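Local coordinates for protein putative silent information regulator 2 (Leishmania infantum, PDB 5OL0) that removes acetyl groups from lysine side chains of proteins at the expense of NAD, as a sirtuin deacetylase, and probably regulates gene expression, at residues A[53-56]-A[57-60]; A[184-188]-A[189-193]. One frame throughout, in Å; residues are numbered along the deposited sequence.

Contact 1 of 2, residues A[53-56]-A[57-60]; sequences FRSP and DTGI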
ATOM      1  N   PHE A  53     -10.071   4.301  -9.786  1.00 54.10           N
ATOM      2  CA  PHE A  53     -11.448   4.743  -9.474  1.00 61.44           C
ATOM      3  C   PHE A  53     -11.798   6.048 -10.178  1.00 51.08           C
ATOM      4  O   PHE A  53     -12.933   6.251 -10.613  1.00 46.06           O
ATOM      5  CB  PHE A  53     -11.657   5.123  -7.964  1.00 74.07           C
ATOM      6  CG  PHE A  53     -11.279   4.078  -6.956  1.00 89.97           C
ATOM      7  CD1 PHE A  53     -11.873   2.812  -6.965  1.00 94.32           C
ATOM      8  CD2 PHE A  53     -10.377   4.399  -5.927  1.00 94.73           C
ATOM      9  CE1 PHE A  53     -11.519   1.865  -6.008  1.00101.10           C
ATOM     10  CE2 PHE A  53     -10.025   3.455  -4.966  1.00101.28           C
ATOM     11  CZ  PHE A  53     -10.589   2.187  -5.010  1.00102.09           C
ATOM     12  N   ARG A  54     -10.821   6.960 -10.153  1.00 49.29           N
ATOM     13  CA  ARG A  54     -11.024   8.375 -10.426  1.00 47.93           C
ATOM     14  C   ARG A  54     -10.905   8.739 -11.887  1.00 47.91           C
ATOM     15  O   ARG A  54     -11.198   9.895 -12.250  1.00 45.91           O
ATOM     16  CB  ARG A  54     -10.038   9.223  -9.609  1.00 49.29           C
ATOM     17  CG  ARG A  54     -10.253   9.255  -8.083  1.00 53.76           C
ATOM     18  CD  ARG A  54      -9.069   9.940  -7.395  1.00 57.72           C
ATOM     19  NE  ARG A  54      -7.790   9.381  -7.881  1.00 63.44           N
ATOM     20  CZ  ARG A  54      -6.572   9.904  -7.677  1.00 65.03           C
ATOM     21  NH1 ARG A  54      -5.496   9.294  -8.192  1.00 62.16           N
ATOM     22  NH2 ARG A  54      -6.411  11.025  -6.976  1.00 62.36           N
ATOM     23  N   SER A  55     -10.481   7.780 -12.715  1.00 45.61           N
ATOM     24  CA  SER A  55     -10.238   8.005 -14.121  1.00 44.89           C
ATOM     25  C   SER A  55     -11.495   7.826 -14.984  1.00 44.36           C
ATOM     26  O   SER A  55     -11.995   6.706 -15.100  1.00 43.58           O
ATOM     27  CB  SER A  55      -9.171   7.024 -14.624  1.00 52.48           C
ATOM     28  OG  SER A  55      -9.185   7.043 -16.041  1.00 59.65           O
ATOM     29  N   PRO A  56     -11.980   8.908 -15.625  1.00 41.45           N
ATOM     30  CA  PRO A  56     -13.218   8.859 -16.432  1.00 51.02           C
ATOM     31  C   PRO A  56     -13.352   7.837 -17.564  1.00 54.04           C
ATOM     32  O   PRO A  56     -14.419   7.289 -17.731  1.00 75.34           O
ATOM     33  CB  PRO A  56     -13.351  10.298 -16.952  1.00 44.83           C
ATOM     34  CG  PRO A  56     -12.849  11.096 -15.786  1.00 42.70           C
ATOM     35  CD  PRO A  56     -11.631  10.319 -15.322  1.00 44.17           C
ATOM     36  N   ASP A  57     -12.309   7.513 -18.300  1.00 63.41           N
ATOM     37  CA  ASP A  57     -12.484   6.447 -19.324  1.00 69.08           C
ATOM     38  C   ASP A  57     -12.327   4.960 -18.773  1.00 67.55           C
ATOM     39  O   ASP A  57     -12.307   4.009 -19.553  1.00 70.98           O
ATOM     40  CB  ASP A  57     -11.657   6.760 -20.603  1.00 69.98           C
ATOM     41  CG  ASP A  57     -10.166   7.002 -20.322  1.00 74.96           C
ATOM     42  OD1 ASP A  57      -9.605   6.300 -19.448  1.00 75.39           O
ATOM     43  OD2 ASP A  57      -9.548   7.872 -20.988  1.00 72.20           O
ATOM     44  N   THR A  58     -12.254   4.761 -17.448  1.00 63.08           N
ATOM     45  CA  THR A  58     -12.314   3.412 -16.858  1.00 60.96           C
ATOM     46  C   THR A  58     -13.753   2.868 -16.746  1.00 63.25           C
ATOM     47  O   THR A  58     -14.757   3.620 -16.705  1.00 52.80           O
ATOM     48  CB  THR A  58     -11.612   3.284 -15.457  1.00 64.24           C
ATOM     49  OG1 THR A  58     -12.245   4.118 -14.461  1.00 56.63           O
ATOM     50  CG2 THR A  58     -10.114   3.617 -15.545  1.00 67.08           C
ATOM     51  N   GLY A  59     -13.833   1.535 -16.708  1.00 61.48           N
ATOM     52  CA  GLY A  59     -15.062   0.841 -16.441  1.00 55.96           C
ATOM     53  C   GLY A  59     -15.435   1.093 -15.007  1.00 57.43           C
ATOM     54  O   GLY A  59     -16.595   1.323 -14.705  1.00 61.46           O
ATOM     55  N   ILE A  60     -14.445   1.073 -14.116  1.00 61.39           N
ATOM     56  CA  ILE A  60     -14.712   1.308 -12.706  1.00 65.64           C
ATOM     57  C   ILE A  60     -15.439   2.663 -12.464  1.00 69.82           C
ATOM     58  O   ILE A  60     -16.438   2.697 -11.735  1.00 65.63           O
ATOM     59  CB  ILE A  60     -13.444   1.094 -11.816  1.00 65.20           C
ATOM     60  CG1 ILE A  60     -13.825   1.065 -10.347  1.00 65.22           C
ATOM     61  CG2 ILE A  60     -12.377   2.152 -12.019  1.00 65.78           C
ATOM     62  CD1 ILE A  60     -14.569  -0.193  -9.975  1.00 72.03           C
TER
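Thr58 and Ser55 form the tight end of this local contact. Two donors of Thr58 grip one acceptor, the carbonyl oxygen of Ser55. The backbone bond runs from Thr58 N to Ser55 O over 3.1 Å and closes a type I beta turn through Pro56 and Asp57. The hydroxyl bond, Thr58 OG1 to Ser55 O, is 2.7 Å and lies in the carbonyl plane. OG1 reaches this oxygen because it sits between its own backbone N and carbonyl carbon (chi1 63°). The same torsion leaves Thr58 CG2 3.6 Å from Ser55 OG.

The solvent side is looser. Pro56 and Asp57 stand at the exposed corner of the turn, and Asp57 OD1 stays 3.5 Å from Ser55 OG.

Apolar packing takes over at the far end. Ile60 presses its CG2 against Phe53 CA at 3.7 Å. Ile60 CG1 lies 4.3 Å from Phe53 CD1, near the ring plane.

Thr58 is the N-cap of helix 59-67: Tyr61 N donates to OG1. Asp52 O is a second acceptor near the hydroxyl and can only share its proton with Ser55 O. The loop after strand 36-40, the first strand, probably belongs to the NAD-binding region, with Phe53 near Ile128. The contact joins this loop to the start of helix 59-67, and buried Ile60 packs on Ile91 and Leu95 of helix 85-95.

Contact 2 of 2, residues A[184-188]-A[189-193]; sequences IVKPN and VVFFG
Lys186 starts with CG between its backbone N and carbonyl carbon (chi1 60°), runs extended to CE, and bends at the last torsion (chi4 69°). Phe191 turns its ring to meet it, with CG beside the backbone N. The two side chains run antiparallel, side by side. Lys186 CD lies over one face of the ring, 3.7 Å from the centroid of Phe191, in a CH-pi contact somewhat off the ring centre. CE follows over the CG and CD1 side of the same ring. NZ of Lys186 is 4.8 Å from the Phe191 centroid, an off-centre cation-pi contact.

The bend brings NZ to the backbone. Lys186 NZ donates to Val189 O over 2.8 Å, almost head-on to the carbonyl, with a C=O...NZ angle of 163° at Val189 O. NZ also forms a salt bridge with Glu194, whose OE1 accepts from Phe191 N as well. The buried ammonium group is thus probably balanced by Glu194, which ties the lysine to the chain at Phe191.

Asn188 is the centre of an inverse gamma turn. It is closed by a weak bond, Val189 N to Pro187 O at 2.7 Å, and turns the chain into the loop that meets the bound acetylated peptide.

Strand 185-187 is an outer strand of the three-stranded antiparallel sheet in the small zinc-binding module of sirtuins. It pairs with strand 151-154, which carries the zinc ligand Cys154. Helix 78-83 adds Leu81 against Lys186 and Phe191. Helix 85-95 brings Phe88 edge-to-face to Phe191 and against Pro187.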
ATOM      1  N   ILE A 184     -23.704 -10.706   5.513  1.00 39.03           N
ATOM      2  CA  ILE A 184     -23.020 -10.415   4.269  1.00 38.89           C
ATOM      3  C   ILE A 184     -21.529 -10.742   4.359  1.00 35.88           C
ATOM      4  O   ILE A 184     -20.846 -10.321   5.315  1.00 39.89           O
ATOM      5  CB  ILE A 184     -23.139  -8.929   3.910  1.00 37.16           C
ATOM      6  CG1 ILE A 184     -24.570  -8.610   3.448  1.00 41.95           C
ATOM      7  CG2 ILE A 184     -22.159  -8.567   2.768  1.00 37.49           C
ATOM      8  CD1 ILE A 184     -24.946  -7.149   3.688  1.00 45.06           C
ATOM      9  N   VAL A 185     -21.038 -11.476   3.367  1.00 32.60           N
ATOM     10  CA  VAL A 185     -19.613 -11.858   3.279  1.00 29.59           C
ATOM     11  C   VAL A 185     -18.939 -10.886   2.316  1.00 29.71           C
ATOM     12  O   VAL A 185     -19.557 -10.381   1.308  1.00 29.22           O
ATOM     13  CB  VAL A 185     -19.451 -13.334   2.865  1.00 33.15           C
ATOM     14  CG1 VAL A 185     -18.038 -13.673   2.360  1.00 34.76           C
ATOM     15  CG2 VAL A 185     -19.803 -14.227   4.058  1.00 35.92           C
ATOM     16  N   LYS A 186     -17.683 -10.588   2.641  1.00 29.43           N
ATOM     17  CA  LYS A 186     -16.798  -9.899   1.733  1.00 29.20           C
ATOM     18  C   LYS A 186     -15.403 -10.452   1.849  1.00 29.00           C
ATOM     19  O   LYS A 186     -15.069 -11.105   2.868  1.00 26.07           O
ATOM     20  CB  LYS A 186     -16.826  -8.386   1.965  1.00 32.59           C
ATOM     21  CG  LYS A 186     -16.413  -7.942   3.355  1.00 35.84           C
ATOM     22  CD  LYS A 186     -15.951  -6.490   3.293  1.00 36.52           C
ATOM     23  CE  LYS A 186     -15.633  -5.996   4.693  1.00 37.55           C
ATOM     24  NZ  LYS A 186     -14.416  -6.639   5.264  1.00 35.57           N
ATOM     25  N   PRO A 187     -14.576 -10.202   0.814  1.00 29.58           N
ATOM     26  CA  PRO A 187     -13.136 -10.431   0.969  1.00 30.19           C
ATOM     27  C   PRO A 187     -12.613  -9.662   2.135  1.00 29.22           C
ATOM     28  O   PRO A 187     -13.246  -8.643   2.536  1.00 32.17           O
ATOM     29  CB  PRO A 187     -12.556  -9.894  -0.322  1.00 34.07           C
ATOM     30  CG  PRO A 187     -13.652 -10.013  -1.294  1.00 35.44           C
ATOM     31  CD  PRO A 187     -14.903  -9.682  -0.524  1.00 32.69           C
ATOM     32  N   ASN A 188     -11.510 -10.117   2.697  1.00 29.13           N
ATOM     33  CA  ASN A 188     -10.939  -9.539   3.926  1.00 32.83           C
ATOM     34  C   ASN A 188     -10.177  -8.287   3.587  1.00 34.93           C
ATOM     35  O   ASN A 188      -8.990  -8.180   3.858  1.00 33.61           O
ATOM     36  CB  ASN A 188     -10.062 -10.563   4.711  1.00 36.30           C
ATOM     37  CG  ASN A 188     -10.904 -11.655   5.404  1.00 42.92           C
ATOM     38  OD1 ASN A 188     -12.147 -11.563   5.449  1.00 49.10           O
ATOM     39  ND2 ASN A 188     -10.248 -12.712   5.906  1.00 41.86           N
ATOM     40  N   VAL A 189     -10.848  -7.369   2.911  1.00 33.35           N
ATOM     41  CA  VAL A 189     -10.393  -5.977   2.788  1.00 34.21           C
ATOM     42  C   VAL A 189     -10.891  -5.237   4.008  1.00 32.35           C
ATOM     43  O   VAL A 189     -12.008  -5.421   4.385  1.00 33.61           O
ATOM     44  CB  VAL A 189     -10.941  -5.313   1.530  1.00 34.95           C
ATOM     45  CG1 VAL A 189     -10.553  -3.846   1.482  1.00 41.01           C
ATOM     46  CG2 VAL A 189     -10.352  -6.017   0.327  1.00 39.96           C
ATOM     47  N   VAL A 190     -10.043  -4.429   4.647  1.00 31.74           N
ATOM     48  CA  VAL A 190     -10.479  -3.564   5.730  1.00 29.63           C
ATOM     49  C   VAL A 190     -11.300  -2.400   5.117  1.00 33.98           C
ATOM     50  O   VAL A 190     -10.813  -1.635   4.280  1.00 35.35           O
ATOM     51  CB  VAL A 190      -9.299  -3.035   6.575  1.00 28.92           C
ATOM     52  CG1 VAL A 190      -9.809  -2.154   7.757  1.00 30.11           C
ATOM     53  CG2 VAL A 190      -8.469  -4.169   7.137  1.00 28.62           C
ATOM     54  N   PHE A 191     -12.554  -2.273   5.534  1.00 33.93           N
ATOM     55  CA  PHE A 191     -13.408  -1.184   5.056  1.00 33.88           C
ATOM     56  C   PHE A 191     -13.332  -0.025   6.035  1.00 33.33           C
ATOM     57  O   PHE A 191     -12.986  -0.205   7.240  1.00 29.60           O
ATOM     58  CB  PHE A 191     -14.866  -1.651   4.946  1.00 33.07           C
ATOM     59  CG  PHE A 191     -15.213  -2.316   3.642  1.00 35.61           C
ATOM     60  CD1 PHE A 191     -14.270  -3.045   2.911  1.00 40.21           C
ATOM     61  CD2 PHE A 191     -16.502  -2.214   3.130  1.00 35.07           C
ATOM     62  CE1 PHE A 191     -14.592  -3.649   1.724  1.00 39.28           C
ATOM     63  CE2 PHE A 191     -16.840  -2.847   1.951  1.00 38.22           C
ATOM     64  CZ  PHE A 191     -15.889  -3.557   1.242  1.00 39.62           C
ATOM     65  N   PHE A 192     -13.687   1.160   5.541  1.00 32.11           N
ATOM     66  CA  PHE A 192     -13.866   2.327   6.453  1.00 36.85           C
ATOM     67  C   PHE A 192     -14.840   1.942   7.581  1.00 36.54           C
ATOM     68  O   PHE A 192     -15.904   1.396   7.343  1.00 35.74           O
ATOM     69  CB  PHE A 192     -14.285   3.596   5.662  1.00 37.86           C
ATOM     70  CG  PHE A 192     -13.224   4.093   4.759  1.00 34.61           C
ATOM     71  CD1 PHE A 192     -12.160   4.820   5.276  1.00 36.98           C
ATOM     72  CD2 PHE A 192     -13.224   3.780   3.417  1.00 34.82           C
ATOM     73  CE1 PHE A 192     -11.101   5.247   4.463  1.00 33.92           C
ATOM     74  CE2 PHE A 192     -12.170   4.193   2.583  1.00 36.49           C
ATOM     75  CZ  PHE A 192     -11.114   4.939   3.103  1.00 35.96           C
ATOM     76  N   GLY A 193     -14.403   2.081   8.815  1.00 38.36           N
ATOM     77  CA  GLY A 193     -15.207   1.686   9.951  1.00 38.35           C
ATOM     78  C   GLY A 193     -14.885   0.315  10.512  1.00 40.53           C
ATOM     79  O   GLY A 193     -15.477  -0.101  11.497  1.00 38.30           O
TER

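Contacts 1 and 2 lie in series along the chain, with centres 22 Å apart and nearest atoms about 8 Å apart, so they do not touch. Helix 85-95 packs against both. Both also approach Ile128, a probable NAD-binding residue: the Phe53 side chain of contact 1 is about 6 Å from that of Ile128, and the Val189 side chain of contact 2 about 4 Å from it. Contact 2 also reaches the substrate. Its Val190 side chain is about 4 Å from that of His146, the probable proton acceptor, and Val190 O is hydrogen-bonded to the modified side chain of the bound peptide. The zinc ion, about 11 Å from the Lys186 side chain, is bound by Cys154, Cys157, Cys178 and Cys181.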